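Local coordinates for hypothetical Thioesterase Protein SP_1851 (Streptococcus pneumoniae serotype 4, PDB 4XY5), which probably hydrolyses acyl thioesters, as a hot-dog-fold enzyme of the PaaI type in the thioesterase superfamily, at the interface of chains A and B. Residues are numbered along the deposited sequence; one frame, centred on the assembly and turned at random. Chains: chain A/B, Hypothetical Thioesterase Protein SP_1851.

The interface of chains A and B. Residues chain A 95, 103, 105, 120, 122; chain B 77, 79, 118.
Strands 101-109 and 115-127 of chain A, with A:Val95 from the short turn after strand 87-94, face strands 68-78 and 115-127 of chain B and the loop residue B:Leu79 that follows the former. The polar centre is a salt bridge made tip to tip. B:Lys118 bends at its last two torsions (chi3 -44°, chi4 110°) and brings its ammonium NZ to the carboxylate of A:Asp105, 3.0 Å from OD1 and also hydrogen-bonded to OD2. Aspartate suits the place by offering two oxygens to one ammonium; both use their syn lone pairs, so the nitrogen sits in the fork. A:Thr120, on the neighbouring strand, adds a second-shell grip that helps fix the carboxylate's rotation: its hydroxyl OG1 donates to A:Asp105 OD1 at 2.9 Å, from 38° above the carboxylate plane. The lysine's charge may help keep the aspartate ionised. Lysine's long chain is apolar up to the charged end: CE lies 3.7 Å from A:Val95 CG2, the side chains crossing obliquely. Away from the salt bridge, B:Asn77 points its amide tip at two threonines. Its carbonyl OD1 accepts a hydrogen bond from the short hydroxyl of A:Thr122, OG1, at 3.0 Å, while ND2 lies 3.4 Å from the A:Thr120 methyl CG2, turned anti to the backbone N so that methyl and hydroxyl serve different partners. Compact, branched A:Val103 meets B:Leu79, whose longer branch reaches it at about a right angle, CG2 to CD2 at 3.9 Å. PaaI-type thioesterases commonly form oligomers, so this two-fold pairing may be biological, though the structure alone does not show it; the patch lies on sheet faces turned away from the long helices 47-64.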
ATOM      1  N   VAL A  95      -8.728 -13.708   0.991  1.00 16.86           N
ATOM      2  CA  VAL A  95      -7.784 -14.425   0.151  1.00 17.84           C
ATOM      3  C   VAL A  95      -6.812 -15.205   1.007  1.00 19.46           C
ATOM      4  O   VAL A  95      -6.244 -16.206   0.560  1.00 22.56           O
ATOM      5  CB  VAL A  95      -7.011 -13.480  -0.790  1.00 19.87           C
ATOM      6  CG1 VAL A  95      -7.969 -12.794  -1.724  1.00 21.98           C
ATOM      7  CG2 VAL A  95      -6.225 -12.476   0.003  1.00 18.72           C
ATOM      8  N   VAL A 103      -6.172 -11.492   5.178  1.00 14.05           N
ATOM      9  CA  VAL A 103      -6.051 -10.569   4.057  1.00 15.38           C
ATOM     10  C   VAL A 103      -7.298 -10.630   3.183  1.00 13.46           C
ATOM     11  O   VAL A 103      -7.659 -11.694   2.686  1.00 13.84           O
ATOM     12  CB  VAL A 103      -4.813 -10.872   3.202  1.00 15.80           C
ATOM     13  CG1 VAL A 103      -4.715  -9.859   2.060  1.00 14.42           C
ATOM     14  CG2 VAL A 103      -3.557 -10.843   4.074  1.00 18.22           C
ATOM     15  N   ASP A 105      -9.423  -9.149  -0.173  1.00  9.49           N
ATOM     16  CA  ASP A 105      -9.478  -8.370  -1.412  1.00 13.31           C
ATOM     17  C   ASP A 105     -10.894  -7.831  -1.591  1.00 15.39           C
ATOM     18  O   ASP A 105     -11.868  -8.565  -1.405  1.00 13.04           O
ATOM     19  CB  ASP A 105      -9.092  -9.205  -2.632  1.00 16.01           C
ATOM     20  CG  ASP A 105      -7.581  -9.337  -2.809  1.00 21.09           C
ATOM     21  OD1 ASP A 105      -6.801  -8.657  -2.097  1.00 17.68           O
ATOM     22  OD2 ASP A 105      -7.180 -10.121  -3.689  1.00 22.87           O
ATOM     23  N   THR A 120      -6.934  -3.860  -0.878  1.00  9.89           N
ATOM     24  CA  THR A 120      -6.542  -5.034  -0.122  1.00 10.09           C
ATOM     25  C   THR A 120      -6.401  -4.617   1.323  1.00 12.60           C
ATOM     26  O   THR A 120      -5.751  -3.613   1.627  1.00 13.42           O
ATOM     27  CB  THR A 120      -5.224  -5.636  -0.655  1.00 13.96           C
ATOM     28  OG1 THR A 120      -5.446  -6.106  -1.987  1.00 14.15           O
ATOM     29  CG2 THR A 120      -4.761  -6.792   0.211  1.00 14.02           C
ATOM     30  N   THR A 122      -5.429  -5.677   5.323  1.00 13.59           N
ATOM     31  CA  THR A 122      -4.747  -6.546   6.263  1.00 12.06           C
ATOM     32  C   THR A 122      -5.400  -6.369   7.616  1.00 16.21           C
ATOM     33  O   THR A 122      -5.220  -5.345   8.273  1.00 14.68           O
ATOM     34  CB  THR A 122      -3.239  -6.232   6.349  1.00 15.33           C
ATOM     35  OG1 THR A 122      -2.665  -6.366   5.047  1.00 15.72           O
ATOM     36  CG2 THR A 122      -2.550  -7.204   7.284  1.00 21.82           C
TER
ATOM     37  N   ASN B  77       1.601  -8.062  -0.031  1.00 10.08           N
ATOM     38  CA  ASN B  77       1.189  -8.820   1.152  1.00  9.17           C
ATOM     39  C   ASN B  77       1.866 -10.168   1.163  1.00 11.86           C
ATOM     40  O   ASN B  77       1.815 -10.895   0.165  1.00 10.50           O
ATOM     41  CB  ASN B  77      -0.327  -9.039   1.175  1.00 11.67           C
ATOM     42  CG  ASN B  77      -1.083  -7.762   1.421  1.00 14.01           C
ATOM     43  OD1 ASN B  77      -1.405  -7.429   2.557  1.00 21.41           O
ATOM     44  ND2 ASN B  77      -1.342  -7.025   0.360  1.00 15.58           N
ATOM     45  N   LEU B  79       2.023 -13.894   2.632  1.00 14.06           N
ATOM     46  CA  LEU B  79       0.991 -14.819   3.105  1.00 16.41           C
ATOM     47  C   LEU B  79       1.572 -16.088   3.724  1.00 20.49           C
ATOM     48  O   LEU B  79       1.119 -16.561   4.769  1.00 21.76           O
ATOM     49  CB  LEU B  79       0.074 -15.201   1.944  1.00 13.47           C
ATOM     50  CG  LEU B  79      -0.428 -14.021   1.113  1.00 17.17           C
ATOM     51  CD1 LEU B  79      -1.290 -14.515  -0.044  1.00 19.62           C
ATOM     52  CD2 LEU B  79      -1.195 -13.071   1.999  1.00 17.57           C
ATOM     53  N   LYS B 118       1.139 -11.713  -2.642  1.00 12.75           N
ATOM     54  CA  LYS B 118       0.394 -11.002  -3.673  1.00 12.31           C
ATOM     55  C   LYS B 118       0.832  -9.560  -3.658  1.00 13.40           C
ATOM     56  O   LYS B 118       0.967  -8.980  -2.587  1.00 13.97           O
ATOM     57  CB  LYS B 118      -1.116 -11.062  -3.440  1.00 20.52           C
ATOM     58  CG  LYS B 118      -1.731 -12.425  -3.375  1.00 26.89           C
ATOM     59  CD  LYS B 118      -3.256 -12.267  -3.301  1.00 30.44           C
ATOM     60  CE  LYS B 118      -3.661 -11.172  -2.308  1.00 27.50           C
ATOM     61  NZ  LYS B 118      -4.249  -9.922  -2.937  1.00 28.55           N
TER